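Local coordinates for protein DYNE7 (Micromonospora chersina, PDB 2XEM) that probably acts as a hot-dog fold thioesterase in the biosynthesis of the enediyne antitumour agent dynemicin, and binds a conjugated hexaene ketone, at residues H39-F44 with G115-A120; M86-D91 with A96-Y101. All coordinates share one frame; numbering follows the deposited sequence.

How the contacts relate
Both contacts belong to one hot-dog domain, and their centres lie about 8 Å apart. Contact 1 ties helix 32-48 to strand 110-124, while contact 2 pairs strands 80-91 and 94-105 of the same antiparallel sheet. The link between them is direct, since strands 94-105 and 110-124 are sheet neighbours: probable backbone hydrogen bonds run from Gly-115 N to Phe-99 O at 2.8 Å and from Met-97 N to Gln-117 O at 2.9 Å. Side chains join in where Met-97 CE packs on Val-119 CG1. Along the chain, the hairpin of contact 2 is nested inside the long excursion that contact 1 closes.

Contact 1 (H39-F44 with G115-A120); sequences HCREHF and GRQTVA
Arg-41 and Gln-117 join the central helix of the hot-dog fold, 32-48, to strand 110-124 of the sheet that packs against it. The backbones stay well apart, 10.1 Å between Arg-41 CA and Gln-117 CA, and the two side chains bridge that gap. Gln-117 stretches toward the helix with its CG anti to the backbone N (chi1 -173°) and the chain extended beyond it. Arg-41 runs across it at about a right angle, and NH1 donates to Gln-117 OE1 at 2.8 Å. The oxygen sits at the edge of the guanidinium, close to its plane, but the nitrogen lies 61° out of the carbonyl plane; the bond therefore does not use a carbonyl lone pair, and the two flat groups are inclined at 66°. Thr-64 OG1 is a second hydrogen-bond partner of NH1, and Phe-30 of the third subunit packs on both Arg-41 and Gln-117, placing this buried bond beside a subunit interface. With a leucine in place of Arg-41, Gln-117 OE1 and Thr-64 OG1 would probably both lose their guanidinium partner, leaving the amide freer to turn. Val-119 contributes one methyl, which approaches the guanidinium obliquely, its CG1 3.4 Å from Arg-41 NH1.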
loop_
_atom_site.group_PDB
_atom_site.type_symbol
_atom_site.label_atom_id
_atom_site.label_comp_id
_atom_site.label_asym_id
_atom_site.label_seq_id
_atom_site.Cartn_x
_atom_site.Cartn_y
_atom_site.Cartn_z
ATOM N N HIS D 39 2.872 -6.865 -9.944
ATOM C CA HIS D 39 4.316 -6.647 -10.101
ATOM C C HIS D 39 4.911 -7.692 -11.048
ATOM O O HIS D 39 5.739 -7.370 -11.907
ATOM C CB HIS D 39 5.048 -6.762 -8.760
ATOM C CG HIS D 39 4.545 -5.894 -7.651
ATOM N ND1 HIS D 39 3.709 -4.816 -7.876
ATOM C CD2 HIS D 39 4.781 -5.987 -6.331
ATOM C CE1 HIS D 39 3.506 -4.268 -6.696
ATOM N NE2 HIS D 39 4.116 -4.940 -5.739
ATOM N N CYS D 40 4.531 -8.955 -10.843
ATOM C CA CYS D 40 4.957 -10.053 -11.691
ATOM C C CYS D 40 4.557 -9.848 -13.169
ATOM O O CYS D 40 5.418 -9.954 -14.036
ATOM C CB CYS D 40 4.440 -11.383 -11.148
ATOM S SG CYS D 40 4.958 -12.819 -12.132
ATOM N N ARG D 41 3.287 -9.534 -13.456
ATOM C CA ARG D 41 2.842 -9.373 -14.847
ATOM C C ARG D 41 3.498 -8.176 -15.530
ATOM O O ARG D 41 3.756 -8.242 -16.720
ATOM C CB ARG D 41 1.305 -9.379 -15.023
ATOM C CG ARG D 41 0.578 -8.139 -14.497
ATOM C CD ARG D 41 -0.922 -8.118 -14.777
ATOM N NE ARG D 41 -1.454 -6.787 -14.475
ATOM C CZ ARG D 41 -2.627 -6.533 -13.916
ATOM N NH1 ARG D 41 -3.449 -7.524 -13.601
ATOM N NH2 ARG D 41 -3.005 -5.283 -13.695
ATOM N N GLU D 42 3.777 -7.093 -14.776
ATOM C CA GLU D 42 4.492 -5.929 -15.305
ATOM C C GLU D 42 5.960 -6.242 -15.604
ATOM O O GLU D 42 6.451 -5.809 -16.627
ATOM C CB GLU D 42 4.415 -4.764 -14.331
ATOM C CG GLU D 42 3.058 -4.109 -14.232
ATOM C CD GLU D 42 3.000 -3.217 -13.007
ATOM O OE1 GLU D 42 1.956 -3.236 -12.328
ATOM O OE2 GLU D 42 4.007 -2.537 -12.701
ATOM N N HIS D 43 6.655 -6.961 -14.695
ATOM C CA HIS D 43 8.054 -7.386 -14.856
ATOM C C HIS D 43 8.127 -8.306 -16.102
ATOM O O HIS D 43 9.042 -8.168 -16.913
ATOM C CB HIS D 43 8.554 -8.078 -13.566
ATOM C CG HIS D 43 10.039 -8.336 -13.450
ATOM N ND1 HIS D 43 10.967 -7.899 -14.423
ATOM C CD2 HIS D 43 10.719 -9.017 -12.487
ATOM C CE1 HIS D 43 12.163 -8.284 -13.982
ATOM N NE2 HIS D 43 12.064 -8.966 -12.827
ATOM N N PHE D 44 7.135 -9.188 -16.277
ATOM C CA PHE D 44 7.002 -10.060 -17.439
ATOM C C PHE D 44 6.979 -9.270 -18.745
ATOM O O PHE D 44 7.744 -9.585 -19.648
ATOM C CB PHE D 44 5.763 -10.973 -17.333
ATOM C CG PHE D 44 5.630 -11.883 -18.537
ATOM C CD1 PHE D 44 6.412 -13.026 -18.652
ATOM C CD2 PHE D 44 4.761 -11.566 -19.579
ATOM C CE1 PHE D 44 6.321 -13.844 -19.779
ATOM C CE2 PHE D 44 4.701 -12.369 -20.730
ATOM C CZ PHE D 44 5.470 -13.505 -20.810
ATOM N N GLY D 115 -2.113 -18.526 -6.776
ATOM C CA GLY D 115 -3.071 -17.538 -7.237
ATOM C C GLY D 115 -3.421 -17.668 -8.692
ATOM O O GLY D 115 -2.810 -18.451 -9.432
ATOM N N ARG D 116 -4.419 -16.878 -9.107
ATOM C CA ARG D 116 -4.866 -16.833 -10.494
ATOM C C ARG D 116 -5.389 -15.449 -10.754
ATOM O O ARG D 116 -5.919 -14.813 -9.842
ATOM C CB ARG D 116 -6.038 -17.817 -10.762
ATOM C CG ARG D 116 -5.726 -19.280 -10.678
ATOM C CD ARG D 116 -6.943 -20.129 -11.105
ATOM N NE ARG D 116 -8.214 -19.749 -10.446
ATOM C CZ ARG D 116 -8.647 -20.225 -9.282
ATOM N NH1 ARG D 116 -7.905 -21.080 -8.586
ATOM N NH2 ARG D 116 -9.829 -19.863 -8.810
ATOM N N GLN D 117 -5.350 -15.033 -12.018
ATOM C CA GLN D 117 -5.906 -13.749 -12.427
ATOM C C GLN D 117 -6.309 -13.842 -13.886
ATOM O O GLN D 117 -5.594 -14.479 -14.672
ATOM C CB GLN D 117 -4.802 -12.697 -12.278
ATOM C CG GLN D 117 -5.211 -11.296 -12.482
ATOM C CD GLN D 117 -3.969 -10.484 -12.379
ATOM O OE1 GLN D 117 -3.239 -10.309 -13.353
ATOM N NE2 GLN D 117 -3.636 -10.100 -11.170
ATOM N N THR D 118 -7.428 -13.187 -14.250
ATOM C CA THR D 118 -7.786 -12.996 -15.655
ATOM C C THR D 118 -7.697 -11.533 -15.964
ATOM O O THR D 118 -8.229 -10.720 -15.220
ATOM C CB THR D 118 -9.195 -13.540 -15.981
ATOM O OG1 THR D 118 -9.325 -14.840 -15.437
ATOM C CG2 THR D 118 -9.484 -13.576 -17.492
ATOM N N VAL D 119 -7.039 -11.197 -17.066
ATOM C CA VAL D 119 -6.952 -9.819 -17.549
ATOM C C VAL D 119 -7.536 -9.674 -18.950
ATOM O O VAL D 119 -7.511 -10.626 -19.733
ATOM C CB VAL D 119 -5.520 -9.212 -17.472
ATOM C CG1 VAL D 119 -4.921 -9.302 -16.083
ATOM C CG2 VAL D 119 -4.580 -9.787 -18.560
ATOM N N ALA D 120 -8.064 -8.503 -19.264
ATOM C CA ALA D 120 -8.529 -8.191 -20.613
ATOM C C ALA D 120 -7.670 -7.053 -21.179
ATOM O O ALA D 120 -7.346 -6.108 -20.459
ATOM C CB ALA D 120 -9.998 -7.772 -20.574
#

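Contact 2 (M86-D91 with A96-Y101); sequences MLDRLD and AMSFDY
Asp-88 and Arg-89 both stand opposite Ala-96, which makes this a classic beta bulge in the hairpin of strands 80-91 and 94-105. The evidence lies at Ala-96 O, which accepts two backbone N-H groups from the same face of its plane: Asp-88 N at 2.8 Å and Arg-89 N at a longer 3.2 Å. Asp-88 has a psi of -49°, far from extended, and there the extra residue is taken up. The pairing is regular before the bulge. Met-86 and Ser-98 form an antiparallel hydrogen-bonded pair with two nearly straight bonds, followed by the non-hydrogen-bonded pair Leu-87 and Met-97, where Met-97 CA also sends a C-H toward Met-86 O at 3.2 Å. Beyond it, Ala-96 N donates to Arg-89 O and the register is one residue shifted.

The bulge brings Asp-88 over to Ser-98, the partner of Met-86. Ser-98 OG lies between its own backbone N and carbonyl carbon (chi1 57°), from where it donates to Asp-88 OD1 at 2.7 Å, meeting that oxygen on its syn side and 28° out of the carboxylate plane. Ser-98 CB lies ahead of the carboxylate, close to both of its oxygens, 3.2 Å from Asp-88 OD1. Next to them the Arg-89 chain, bent at its second and third torsions, lays one guanidinium face over the Ala-96 methyl, with NH1 3.6 Å from Ala-96 CB. Met-97 and Leu-87 belong to the face of the sheet away from Arg-89, Ala-96 and Ser-98.

The chemistry implies a bulge secured twice, once by the shared carbonyl of Ala-96 and again by a hydroxyl-to-carboxylate bond, which is likely to offset part of the negative charge of Asp-88 and limit rotation of its carboxylate.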
loop_
_atom_site.group_PDB
_atom_site.type_symbol
_atom_site.label_atom_id
_atom_site.label_comp_id
_atom_site.label_asym_id
_atom_site.label_seq_id
_atom_site.Cartn_x
_atom_site.Cartn_y
_atom_site.Cartn_z
ATOM N N MET D 86 2.487 -18.641 -14.796
ATOM C CA MET D 86 2.215 -19.458 -15.984
ATOM C C MET D 86 0.967 -18.992 -16.699
ATOM O O MET D 86 0.045 -18.491 -16.057
ATOM C CB MET D 86 2.060 -20.928 -15.585
ATOM C CG MET D 86 3.356 -21.507 -15.069
ATOM S SD MET D 86 3.489 -23.256 -15.121
ATOM C CE MET D 86 3.844 -23.503 -16.888
ATOM N N LEU D 87 0.936 -19.161 -18.025
ATOM C CA LEU D 87 -0.273 -18.954 -18.808
ATOM C C LEU D 87 -1.216 -20.148 -18.650
ATOM O O LEU D 87 -0.843 -21.279 -18.960
ATOM C CB LEU D 87 0.050 -18.698 -20.294
ATOM C CG LEU D 87 -1.131 -18.576 -21.260
ATOM C CD1 LEU D 87 -1.843 -17.278 -21.049
ATOM C CD2 LEU D 87 -0.674 -18.714 -22.718
ATOM N N ASP D 88 -2.442 -19.896 -18.157
ATOM C CA ASP D 88 -3.498 -20.927 -18.118
ATOM C C ASP D 88 -4.234 -21.041 -19.419
ATOM O O ASP D 88 -4.443 -22.148 -19.911
ATOM C CB ASP D 88 -4.498 -20.654 -16.996
ATOM C CG ASP D 88 -3.929 -20.857 -15.625
ATOM O OD1 ASP D 88 -2.828 -21.451 -15.514
ATOM O OD2 ASP D 88 -4.594 -20.463 -14.650
ATOM N N ARG D 89 -4.667 -19.899 -19.959
ATOM C CA ARG D 89 -5.353 -19.861 -21.246
ATOM C C ARG D 89 -5.446 -18.452 -21.794
ATOM O O ARG D 89 -5.465 -17.470 -21.036
ATOM C CB ARG D 89 -6.730 -20.582 -21.216
ATOM C CG ARG D 89 -7.727 -20.019 -20.225
ATOM C CD ARG D 89 -8.633 -21.097 -19.662
ATOM N NE ARG D 89 -8.286 -21.435 -18.274
ATOM C CZ ARG D 89 -8.699 -20.761 -17.202
ATOM N NH1 ARG D 89 -9.482 -19.694 -17.338
ATOM N NH2 ARG D 89 -8.326 -21.142 -15.987
ATOM N N LEU D 90 -5.475 -18.377 -23.115
ATOM C CA LEU D 90 -5.657 -17.165 -23.878
ATOM C C LEU D 90 -6.938 -17.386 -24.612
ATOM O O LEU D 90 -7.029 -18.328 -25.397
ATOM C CB LEU D 90 -4.481 -16.978 -24.844
ATOM C CG LEU D 90 -4.102 -15.541 -25.074
ATOM C CD1 LEU D 90 -2.806 -15.182 -24.333
ATOM C CD2 LEU D 90 -4.022 -15.233 -26.579
ATOM N N ASP D 91 -7.962 -16.585 -24.283
ATOM C CA ASP D 91 -9.314 -16.709 -24.827
ATOM C C ASP D 91 -9.815 -15.356 -25.357
ATOM O O ASP D 91 -10.464 -14.603 -24.621
ATOM C CB ASP D 91 -10.256 -17.297 -23.756
ATOM C CG ASP D 91 -11.666 -17.626 -24.226
ATOM O OD1 ASP D 91 -11.859 -17.837 -25.451
ATOM O OD2 ASP D 91 -12.564 -17.735 -23.366
ATOM N N ALA D 96 -5.757 -15.621 -18.956
ATOM C CA ALA D 96 -5.775 -16.200 -17.612
ATOM C C ALA D 96 -4.376 -16.691 -17.288
ATOM O O ALA D 96 -3.787 -17.444 -18.061
ATOM C CB ALA D 96 -6.786 -17.344 -17.538
ATOM N N MET D 97 -3.826 -16.199 -16.174
ATOM C CA MET D 97 -2.504 -16.532 -15.632
ATOM C C MET D 97 -2.672 -17.197 -14.290
ATOM O O MET D 97 -3.635 -16.889 -13.592
ATOM C CB MET D 97 -1.679 -15.251 -15.408
ATOM C CG MET D 97 -1.203 -14.602 -16.688
ATOM S SD MET D 97 -0.826 -12.857 -16.405
ATOM C CE MET D 97 -2.556 -12.179 -16.328
ATOM N N SER D 98 -1.750 -18.104 -13.934
ATOM C CA SER D 98 -1.667 -18.712 -12.604
ATOM C C SER D 98 -0.307 -18.455 -11.966
ATOM O O SER D 98 0.666 -18.170 -12.665
ATOM C CB SER D 98 -1.981 -20.210 -12.645
ATOM O OG SER D 98 -1.115 -20.876 -13.550
ATOM N N PHE D 99 -0.262 -18.505 -10.622
ATOM C CA PHE D 99 0.901 -18.082 -9.828
ATOM C C PHE D 99 1.141 -19.064 -8.710
ATOM O O PHE D 99 0.187 -19.467 -8.048
ATOM C CB PHE D 99 0.713 -16.672 -9.237
ATOM C CG PHE D 99 0.354 -15.586 -10.227
ATOM C CD1 PHE D 99 1.341 -14.782 -10.789
ATOM C CD2 PHE D 99 -0.975 -15.351 -10.580
ATOM C CE1 PHE D 99 1.009 -13.778 -11.706
ATOM C CE2 PHE D 99 -1.301 -14.355 -11.506
ATOM C CZ PHE D 99 -0.302 -13.573 -12.058
ATOM N N ASP D 100 2.406 -19.497 -8.555
ATOM C CA ASP D 100 2.901 -20.135 -7.354
ATOM C C ASP D 100 3.748 -19.109 -6.619
ATOM O O ASP D 100 4.537 -18.411 -7.251
ATOM C CB ASP D 100 3.775 -21.354 -7.688
ATOM C CG ASP D 100 3.035 -22.634 -8.070
ATOM O OD1 ASP D 100 1.779 -22.645 -8.022
ATOM O OD2 ASP D 100 3.709 -23.631 -8.370
ATOM N N TYR D 101 3.579 -18.999 -5.291
ATOM C CA TYR D 101 4.414 -18.086 -4.497
ATOM C C TYR D 101 5.296 -18.955 -3.638
ATOM O O TYR D 101 4.814 -19.587 -2.696
ATOM C CB TYR D 101 3.579 -17.183 -3.590
ATOM C CG TYR D 101 2.527 -16.346 -4.277
ATOM C CD1 TYR D 101 2.696 -14.978 -4.427
ATOM C CD2 TYR D 101 1.308 -16.905 -4.677
ATOM C CE1 TYR D 101 1.685 -14.180 -4.955
ATOM C CE2 TYR D 101 0.299 -16.121 -5.233
ATOM C CZ TYR D 101 0.484 -14.756 -5.345
ATOM O OH TYR D 101 -0.534 -13.959 -5.786
#